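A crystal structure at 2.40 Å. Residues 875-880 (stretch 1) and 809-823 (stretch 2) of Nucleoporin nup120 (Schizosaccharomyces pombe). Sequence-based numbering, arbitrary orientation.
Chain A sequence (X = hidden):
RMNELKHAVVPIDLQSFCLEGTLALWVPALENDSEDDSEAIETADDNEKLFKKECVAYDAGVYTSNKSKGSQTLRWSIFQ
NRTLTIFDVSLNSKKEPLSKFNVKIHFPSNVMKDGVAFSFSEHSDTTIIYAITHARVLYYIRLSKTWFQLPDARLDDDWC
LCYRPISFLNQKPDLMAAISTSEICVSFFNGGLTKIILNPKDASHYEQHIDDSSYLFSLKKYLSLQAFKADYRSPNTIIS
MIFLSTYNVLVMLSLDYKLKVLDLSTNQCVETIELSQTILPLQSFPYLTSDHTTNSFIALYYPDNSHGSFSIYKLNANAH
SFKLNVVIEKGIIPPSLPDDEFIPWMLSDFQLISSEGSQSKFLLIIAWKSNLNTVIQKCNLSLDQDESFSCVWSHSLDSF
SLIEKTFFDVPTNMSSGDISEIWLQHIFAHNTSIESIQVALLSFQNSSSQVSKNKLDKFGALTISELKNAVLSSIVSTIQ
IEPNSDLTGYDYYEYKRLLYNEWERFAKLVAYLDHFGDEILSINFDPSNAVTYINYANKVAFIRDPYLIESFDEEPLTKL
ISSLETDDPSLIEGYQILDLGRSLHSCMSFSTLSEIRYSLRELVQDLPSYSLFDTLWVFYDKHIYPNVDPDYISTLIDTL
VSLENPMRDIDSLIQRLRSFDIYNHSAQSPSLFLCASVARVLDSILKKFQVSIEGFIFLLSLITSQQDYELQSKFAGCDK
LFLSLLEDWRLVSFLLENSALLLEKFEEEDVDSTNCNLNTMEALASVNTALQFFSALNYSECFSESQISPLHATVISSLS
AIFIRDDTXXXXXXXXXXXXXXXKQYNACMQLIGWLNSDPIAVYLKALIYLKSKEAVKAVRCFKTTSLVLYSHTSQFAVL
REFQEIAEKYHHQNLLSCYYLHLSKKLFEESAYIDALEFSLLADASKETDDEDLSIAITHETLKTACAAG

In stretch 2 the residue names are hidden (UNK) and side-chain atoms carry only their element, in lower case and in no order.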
# COMPACT_ATOMS: atom_id res chain seq x y z
N SER A 875 -15.46 -6.06 26.16
CA SER A 875 -16.40 -5.36 25.28
C SER A 875 -15.82 -4.93 23.93
O SER A 875 -16.56 -4.84 22.95
CB SER A 875 -16.96 -4.13 26.01
OG SER A 875 -15.91 -3.24 26.35
N GLN A 876 -14.51 -4.68 23.90
CA GLN A 876 -13.85 -3.97 22.79
C GLN A 876 -13.85 -4.67 21.42
O GLN A 876 -13.87 -3.99 20.37
CB GLN A 876 -12.42 -3.61 23.17
CG GLN A 876 -11.87 -2.44 22.36
CD GLN A 876 -10.36 -2.29 22.47
OE1 GLN A 876 -9.64 -2.49 21.49
NE2 GLN A 876 -9.88 -1.93 23.65
N PHE A 877 -13.82 -6.00 21.43
CA PHE A 877 -13.67 -6.79 20.21
C PHE A 877 -14.94 -7.53 19.86
O PHE A 877 -15.31 -8.50 20.52
CB PHE A 877 -12.52 -7.78 20.34
CG PHE A 877 -11.21 -7.15 20.73
CD1 PHE A 877 -10.44 -6.48 19.79
CD2 PHE A 877 -10.75 -7.24 22.04
CE1 PHE A 877 -9.23 -5.90 20.15
CE2 PHE A 877 -9.54 -6.68 22.40
CZ PHE A 877 -8.77 -6.01 21.46
N ALA A 878 -15.59 -7.10 18.78
CA ALA A 878 -16.82 -7.71 18.31
C ALA A 878 -16.64 -9.15 17.79
O ALA A 878 -17.63 -9.86 17.64
CB ALA A 878 -17.46 -6.84 17.24
N VAL A 879 -15.40 -9.57 17.51
CA VAL A 879 -15.16 -10.98 17.12
C VAL A 879 -15.46 -11.93 18.28
O VAL A 879 -15.64 -13.12 18.06
CB VAL A 879 -13.73 -11.26 16.59
CG1 VAL A 879 -13.55 -10.72 15.18
CG2 VAL A 879 -12.65 -10.73 17.53
N LEU A 880 -15.51 -11.40 19.50
CA LEU A 880 -15.75 -12.21 20.70
C LEU A 880 -17.23 -12.44 20.99
O LEU A 880 -17.57 -13.21 21.89
CB LEU A 880 -15.07 -11.58 21.92
CG LEU A 880 -13.55 -11.39 21.91
CD1 LEU A 880 -13.05 -10.96 23.28
CD2 LEU A 880 -12.83 -12.65 21.47
N UNK A 809 -3.51 -1.20 28.02
CA UNK A 809 -3.97 -1.11 26.63
C UNK A 809 -3.88 -2.41 25.85
O UNK A 809 -3.04 -3.28 26.13
o UNK A 809 -4.45 2.87 27.07
o UNK A 809 -5.94 1.26 26.96
c UNK A 809 -3.23 0.01 25.88
c UNK A 809 -4.11 1.17 25.44
c UNK A 809 -4.89 1.81 26.57
N UNK A 810 -4.77 -2.54 24.87
CA UNK A 810 -4.70 -3.61 23.90
C UNK A 810 -3.70 -3.26 22.81
O UNK A 810 -3.33 -2.10 22.63
c UNK A 810 -7.00 -4.63 24.26
o UNK A 810 -6.58 -5.56 24.96
n UNK A 810 -8.26 -4.23 24.30
c UNK A 810 -6.08 -3.89 23.30
N UNK A 811 -3.26 -4.28 22.08
CA UNK A 811 -2.29 -4.11 21.02
C UNK A 811 -2.90 -3.48 19.78
O UNK A 811 -3.97 -3.89 19.32
c UNK A 811 -1.66 -5.44 20.66
o UNK A 811 -0.33 -5.70 18.73
c UNK A 811 -0.38 -5.28 19.90
o UNK A 811 0.57 -4.73 20.48
N UNK A 812 -2.19 -2.50 19.23
CA UNK A 812 -2.61 -1.79 18.02
C UNK A 812 -2.79 -2.71 16.80
O UNK A 812 -3.72 -2.52 16.01
c UNK A 812 -1.63 -0.07 15.24
c UNK A 812 -3.18 1.11 16.86
c UNK A 812 -1.61 -0.68 17.72
c UNK A 812 -1.84 0.43 16.68
N UNK A 813 -1.91 -3.70 16.66
CA UNK A 813 -2.02 -4.65 15.54
C UNK A 813 -3.33 -5.41 15.66
O UNK A 813 -4.08 -5.51 14.70
c UNK A 813 -0.83 -5.62 15.48
c UNK A 813 -1.06 -6.68 14.42
c UNK A 813 0.46 -4.88 15.19
N UNK A 814 -3.60 -5.92 16.86
CA UNK A 814 -4.82 -6.69 17.08
C UNK A 814 -6.04 -5.84 16.77
O UNK A 814 -6.94 -6.30 16.06
c UNK A 814 -4.89 -7.24 18.51
c UNK A 814 -6.10 -8.13 18.66
o UNK A 814 -3.70 -8.01 18.78
N UNK A 815 -6.06 -4.62 17.28
CA UNK A 815 -7.16 -3.68 17.06
C UNK A 815 -7.40 -3.42 15.58
O UNK A 815 -8.52 -3.55 15.10
c UNK A 815 -6.98 -2.44 19.30
o UNK A 815 -6.62 -0.07 19.28
c UNK A 815 -6.75 -1.10 19.98
c UNK A 815 -6.89 -2.36 17.78
o UNK A 815 -6.69 -1.07 21.23
N UNK A 816 -6.34 -3.06 14.85
CA UNK A 816 -6.50 -2.73 13.44
C UNK A 816 -6.93 -3.95 12.63
O UNK A 816 -7.91 -3.87 11.88
c UNK A 816 -6.45 -0.94 10.97
c UNK A 816 -5.25 -1.80 11.36
c UNK A 816 -3.95 -1.14 10.91
c UNK A 816 -5.24 -2.07 12.86
N UNK A 817 -6.21 -5.06 12.80
CA UNK A 817 -6.51 -6.30 12.08
C UNK A 817 -7.92 -6.82 12.40
O UNK A 817 -8.64 -7.29 11.49
c UNK A 817 -5.46 -7.40 12.35
c UNK A 817 -4.09 -6.96 11.84
c UNK A 817 -5.85 -8.71 11.69
N UNK A 818 -8.32 -6.71 13.66
CA UNK A 818 -9.65 -7.15 14.10
C UNK A 818 -10.74 -6.39 13.35
O UNK A 818 -11.71 -7.00 12.90
c UNK A 818 -10.96 -7.82 16.22
o UNK A 818 -13.25 -7.60 16.84
c UNK A 818 -9.81 -7.02 15.62
c UNK A 818 -12.22 -7.00 16.45
o UNK A 818 -12.20 -5.77 16.26
N UNK A 819 -10.56 -5.09 13.19
CA UNK A 819 -11.51 -4.26 12.44
C UNK A 819 -11.54 -4.61 10.96
O UNK A 819 -12.62 -4.67 10.34
c UNK A 819 -11.66 -2.20 13.95
n UNK A 819 -12.96 -1.97 16.55
c UNK A 819 -11.22 -2.78 12.62
c UNK A 819 -13.18 -2.21 14.07
c UNK A 819 -13.64 -1.48 15.32
N UNK A 820 -10.37 -4.86 10.39
CA UNK A 820 -10.27 -5.27 8.99
C UNK A 820 -11.05 -6.56 8.79
O UNK A 820 -11.77 -6.72 7.81
c UNK A 820 -8.80 -5.44 8.56
c UNK A 820 -6.50 -4.48 8.12
c UNK A 820 -7.99 -4.16 8.29
c UNK A 820 -8.51 -3.43 7.07
N UNK A 821 -10.90 -7.47 9.76
CA UNK A 821 -11.58 -8.75 9.73
C UNK A 821 -13.09 -8.55 9.72
O UNK A 821 -13.77 -9.05 8.84
c UNK A 821 -13.35 -12.70 11.35
c UNK A 821 -11.68 -11.04 10.80
c UNK A 821 -11.02 -11.99 10.02
c UNK A 821 -12.68 -13.64 10.58
c UNK A 821 -12.85 -11.40 11.46
c UNK A 821 -11.15 -9.64 10.89
c UNK A 821 -11.52 -13.29 9.91
N UNK A 822 -13.59 -7.78 10.69
CA UNK A 822 -15.01 -7.41 10.75
C UNK A 822 -15.54 -6.86 9.43
O UNK A 822 -16.72 -7.02 9.12
c UNK A 822 -15.84 -8.31 13.50
c UNK A 822 -14.85 -6.15 14.32
c UNK A 822 -15.26 -6.39 11.87
c UNK A 822 -15.73 -6.80 13.27
N UNK A 823 -14.67 -6.19 8.67
CA UNK A 823 -15.06 -5.63 7.37
C UNK A 823 -14.70 -6.56 6.22
O UNK A 823 -14.73 -6.17 5.05
c UNK A 823 -16.17 -2.34 7.04
c UNK A 823 -16.92 -1.18 9.02
c UNK A 823 -15.31 -2.95 9.20
c UNK A 823 -16.96 -1.36 7.64
c UNK A 823 -16.10 -1.98 9.80
c UNK A 823 -15.34 -3.14 7.82
c UNK A 823 -14.50 -4.22 7.17
O HOH W 1 -14.54 -4.49 17.30

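Position 809 carries three carbons in a row, the third bearing two oxygens, and touches nothing on stretch 1: Glu-809. Position 810 has two carbons, the second holding one oxygen and one nitrogen; its nitrogen lies 3.4 Å from Phe-877 CE2. This amide is Asn-810, and its ND2 also sits 2.9 Å from the Gln-876 side chain atom modelled as NE2, an amide whose orientation is doubtful. At 811 two carbons end in two oxygens, one of which accepts a weak bond from the backbone N of 813, 3.3 Å away. That is Asp-811, capping the helix that begins at the next residue.

Position 812, four carbons forked at the second, is Leu-812; position 813, one carbon carrying two more, is Val-813. Both are buried, out of reach of stretch 1. At 814 one carbon carries an oxygen and a carbon, and that outer carbon lies 4.1 Å from Phe-877 CE1: Thr-814. Position 815 has three carbons and a terminal pair of oxygens, its second carbon 4.2 Å from Phe-877 CE1. It is Glu-815, whose CA-CB bond points sideways although the chain's end comes nearer.

Position 816, four carbons forked at the second, is Leu-816, and 817, one carbon carrying two, is Val-817; again neither reaches across. Position 818 shows three carbons and two terminal oxygens, with one oxygen 3.0 Å from Val-879 N. This is Glu-818, buried and pointing toward stretch 1. Position 819, four carbons in a row ending in nitrogen, is Lys-819; its CA-CB bond points away, yet NZ returns to 4.4 Å from Gln-876 O.

Position 820, four carbons forked at the second, is Leu-820, out of reach. Position 821 has one carbon and a six-carbon ring, and a ring carbon lies 3.8 Å from Val-879 CG1: Phe-821, the atom being CD2. Position 822 has four carbons forked at the second, and one of its two outer carbons lies 3.7 Å from Val-879 CG1; this is Leu-822, the atom being CD1. Position 823, one carbon and a six-carbon ring beyond reach, is Phe-823.

The rule is a helix face, 814, 818, 821 and 822, offered to a short segment. Its polar centre is Glu-818: OE2 accepts a hydrogen bond from Val-879 N (3.0 Å, 155°), while Ala-878 N, 3.1 Å from that OE2, is too poorly angled to bond. Water 1 serves Ala-878 N instead: the O of water 1 accepts from Ala-878 N at 3.2 Å, and the water also links Glu-818 OE1, Lys-819 NZ and Gln-876 O. Around this centre, Phe-877 packs on the earlier turns and Val-879 on the last.

Stretch 2, residues 809-823: ENDLVTELVEKLFLF
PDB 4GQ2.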